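Local coordinates for protein secretion chaperonin CsaA (Picrophilus torridus, PDB 5ZDI), which probably binds tRNA and may act as a chaperone in protein secretion, at residues 31-36 and 81-86. Residues are numbered along the deposited sequence; the frame is centred on the assembly and turned at random.
Sequences YKLKIY and VLVLGA
Ile35 and Val83 meet through single methyl groups: Ile35 CD1 lies 3.7 Å from Val83 CG2, the two side chains slanting across each other. Leu33 CD1 lies 4.1 Å from the same Val83 CG2, and its side chain stands roughly at right angles to that of Val83. Ile35 reaches this far because CG1 is anti to its carbonyl carbon (chi1 -53°) and the chain runs on extended (chi2 178°), which carries CD1 toward strand 77-88; Ile35 CD1 also touches Val81 CG2 at 4.2 Å. Leu33 and Ile35, two residues apart on strand 31-36, point the same way, as do Val81 and Val83 facing them. No hydrogen bond links the two segments. Leu33 CA and Val83 CA are 9.5 Å apart, too far for backbone pairing, and the segments face each other across an interior filled by branched aliphatic side chains; the beta-branched Val and Ile suit extended backbone, while the gamma-branched leucine puts a methyl onto Val83 CG2. Ile63 of strand 62-66 packs on both Ile35 and Val83, extending the apolar cluster. Such packing between non-neighbouring strands of a curled antiparallel sheet is characteristic of the hydrophobic core of an OB-fold tRNA-binding domain.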
loop_
_atom_site.group_PDB
_atom_site.type_symbol
_atom_site.label_atom_id
_atom_site.label_comp_id
_atom_site.label_asym_id
_atom_site.label_seq_id
_atom_site.Cartn_x
_atom_site.Cartn_y
_atom_site.Cartn_z
ATOM N N TYR A 31 -7.727 17.598 2.330
ATOM C CA TYR A 31 -7.593 18.123 0.991
ATOM C C TYR A 31 -8.507 17.375 0.013
ATOM O O TYR A 31 -8.700 16.160 0.145
ATOM C CB TYR A 31 -6.180 17.972 0.421
ATOM C CG TYR A 31 -5.072 18.739 1.132
ATOM C CD1 TYR A 31 -5.240 20.105 1.450
ATOM C CD2 TYR A 31 -3.891 18.161 1.454
ATOM C CE1 TYR A 31 -4.277 20.807 2.082
ATOM C CE2 TYR A 31 -2.854 18.877 2.058
ATOM C CZ TYR A 31 -3.077 20.225 2.403
ATOM O OH TYR A 31 -2.045 20.883 3.021
ATOM N N LYS A 32 -8.949 18.122 -0.973
ATOM C CA LYS A 32 -9.468 17.569 -2.251
ATOM C C LYS A 32 -8.273 17.342 -3.181
ATOM O O LYS A 32 -7.487 18.242 -3.493
ATOM C CB LYS A 32 -10.501 18.519 -2.906
ATOM C CG LYS A 32 -11.715 18.815 -2.114
ATOM C CD LYS A 32 -12.395 19.978 -2.901
ATOM C CE LYS A 32 -13.758 20.140 -2.414
ATOM N NZ LYS A 32 -14.380 21.219 -3.227
ATOM N N LEU A 33 -8.130 16.114 -3.656
ATOM C CA LEU A 33 -7.093 15.718 -4.558
ATOM C C LEU A 33 -7.668 15.267 -5.903
ATOM O O LEU A 33 -8.656 14.551 -5.931
ATOM C CB LEU A 33 -6.384 14.445 -4.013
ATOM C CG LEU A 33 -5.868 14.484 -2.613
ATOM C CD1 LEU A 33 -5.148 13.184 -2.295
ATOM C CD2 LEU A 33 -4.889 15.621 -2.481
ATOM N N LYS A 34 -7.045 15.719 -6.990
ATOM C CA LYS A 34 -7.329 15.257 -8.340
ATOM C C LYS A 34 -6.119 14.437 -8.776
ATOM O O LYS A 34 -5.004 14.923 -8.839
ATOM C CB LYS A 34 -7.642 16.418 -9.258
ATOM C CG LYS A 34 -7.827 15.930 -10.677
ATOM C CD LYS A 34 -8.303 17.096 -11.526
ATOM C CE LYS A 34 -8.361 16.692 -12.963
ATOM N NZ LYS A 34 -9.133 17.804 -13.590
ATOM N N ILE A 35 -6.362 13.137 -9.021
ATOM C CA ILE A 35 -5.295 12.129 -9.157
ATOM C C ILE A 35 -5.464 11.431 -10.519
ATOM O O ILE A 35 -6.613 11.055 -10.916
ATOM C CB ILE A 35 -5.449 11.064 -8.063
ATOM C CG1 ILE A 35 -5.533 11.731 -6.709
ATOM C CG2 ILE A 35 -4.346 10.038 -8.138
ATOM C CD1 ILE A 35 -5.731 10.818 -5.544
ATOM N N TYR A 36 -4.347 11.253 -11.191
ATOM C CA TYR A 36 -4.321 10.596 -12.533
ATOM C C TYR A 36 -3.916 9.167 -12.339
ATOM O O TYR A 36 -2.956 8.905 -11.656
ATOM C CB TYR A 36 -3.316 11.287 -13.430
ATOM C CG TYR A 36 -3.240 10.671 -14.836
ATOM C CD1 TYR A 36 -4.353 10.686 -15.688
ATOM C CD2 TYR A 36 -2.044 10.091 -15.311
ATOM C CE1 TYR A 36 -4.266 10.157 -16.980
ATOM C CE2 TYR A 36 -1.987 9.486 -16.579
ATOM C CZ TYR A 36 -3.094 9.544 -17.392
ATOM O OH TYR A 36 -3.020 8.965 -18.654
ATOM N N VAL A 81 -11.926 7.676 -4.845
ATOM C CA VAL A 81 -10.868 6.666 -4.481
ATOM C C VAL A 81 -10.383 6.944 -3.049
ATOM O O VAL A 81 -10.535 8.051 -2.542
ATOM C CB VAL A 81 -9.641 6.707 -5.414
ATOM C CG1 VAL A 81 -10.022 6.371 -6.852
ATOM C CG2 VAL A 81 -8.930 8.056 -5.357
ATOM N N LEU A 82 -9.769 5.923 -2.449
ATOM C CA LEU A 82 -9.203 6.011 -1.094
ATOM C C LEU A 82 -7.694 5.972 -1.268
ATOM O O LEU A 82 -7.156 4.923 -1.719
ATOM C CB LEU A 82 -9.625 4.815 -0.243
ATOM C CG LEU A 82 -9.024 4.714 1.188
ATOM C CD1 LEU A 82 -9.490 5.880 2.042
ATOM C CD2 LEU A 82 -9.201 3.341 1.758
ATOM N N VAL A 83 -7.040 7.033 -0.852
ATOM C CA VAL A 83 -5.603 7.128 -0.878
ATOM C C VAL A 83 -5.053 6.443 0.393
ATOM O O VAL A 83 -5.567 6.696 1.475
ATOM C CB VAL A 83 -5.149 8.553 -0.950
ATOM C CG1 VAL A 83 -3.601 8.644 -0.965
ATOM C CG2 VAL A 83 -5.655 9.150 -2.230
ATOM N N LEU A 84 -4.053 5.570 0.250
ATOM C CA LEU A 84 -3.617 4.734 1.390
ATOM C C LEU A 84 -2.516 5.407 2.107
ATOM O O LEU A 84 -1.517 5.863 1.476
ATOM C CB LEU A 84 -3.143 3.370 0.932
ATOM C CG LEU A 84 -4.335 2.620 0.264
ATOM C CD1 LEU A 84 -3.812 1.241 -0.066
ATOM C CD2 LEU A 84 -5.566 2.645 1.118
ATOM N N GLY A 85 -2.645 5.421 3.413
ATOM C CA GLY A 85 -1.530 5.891 4.225
ATOM C C GLY A 85 -1.510 5.182 5.559
ATOM O O GLY A 85 -2.513 4.665 5.945
ATOM N N ALA A 86 -0.356 5.190 6.221
ATOM C CA ALA A 86 -0.167 4.620 7.529
ATOM C C ALA A 86 -0.551 5.633 8.595
ATOM O O ALA A 86 -0.216 6.792 8.514
ATOM C CB ALA A 86 1.244 4.186 7.690
#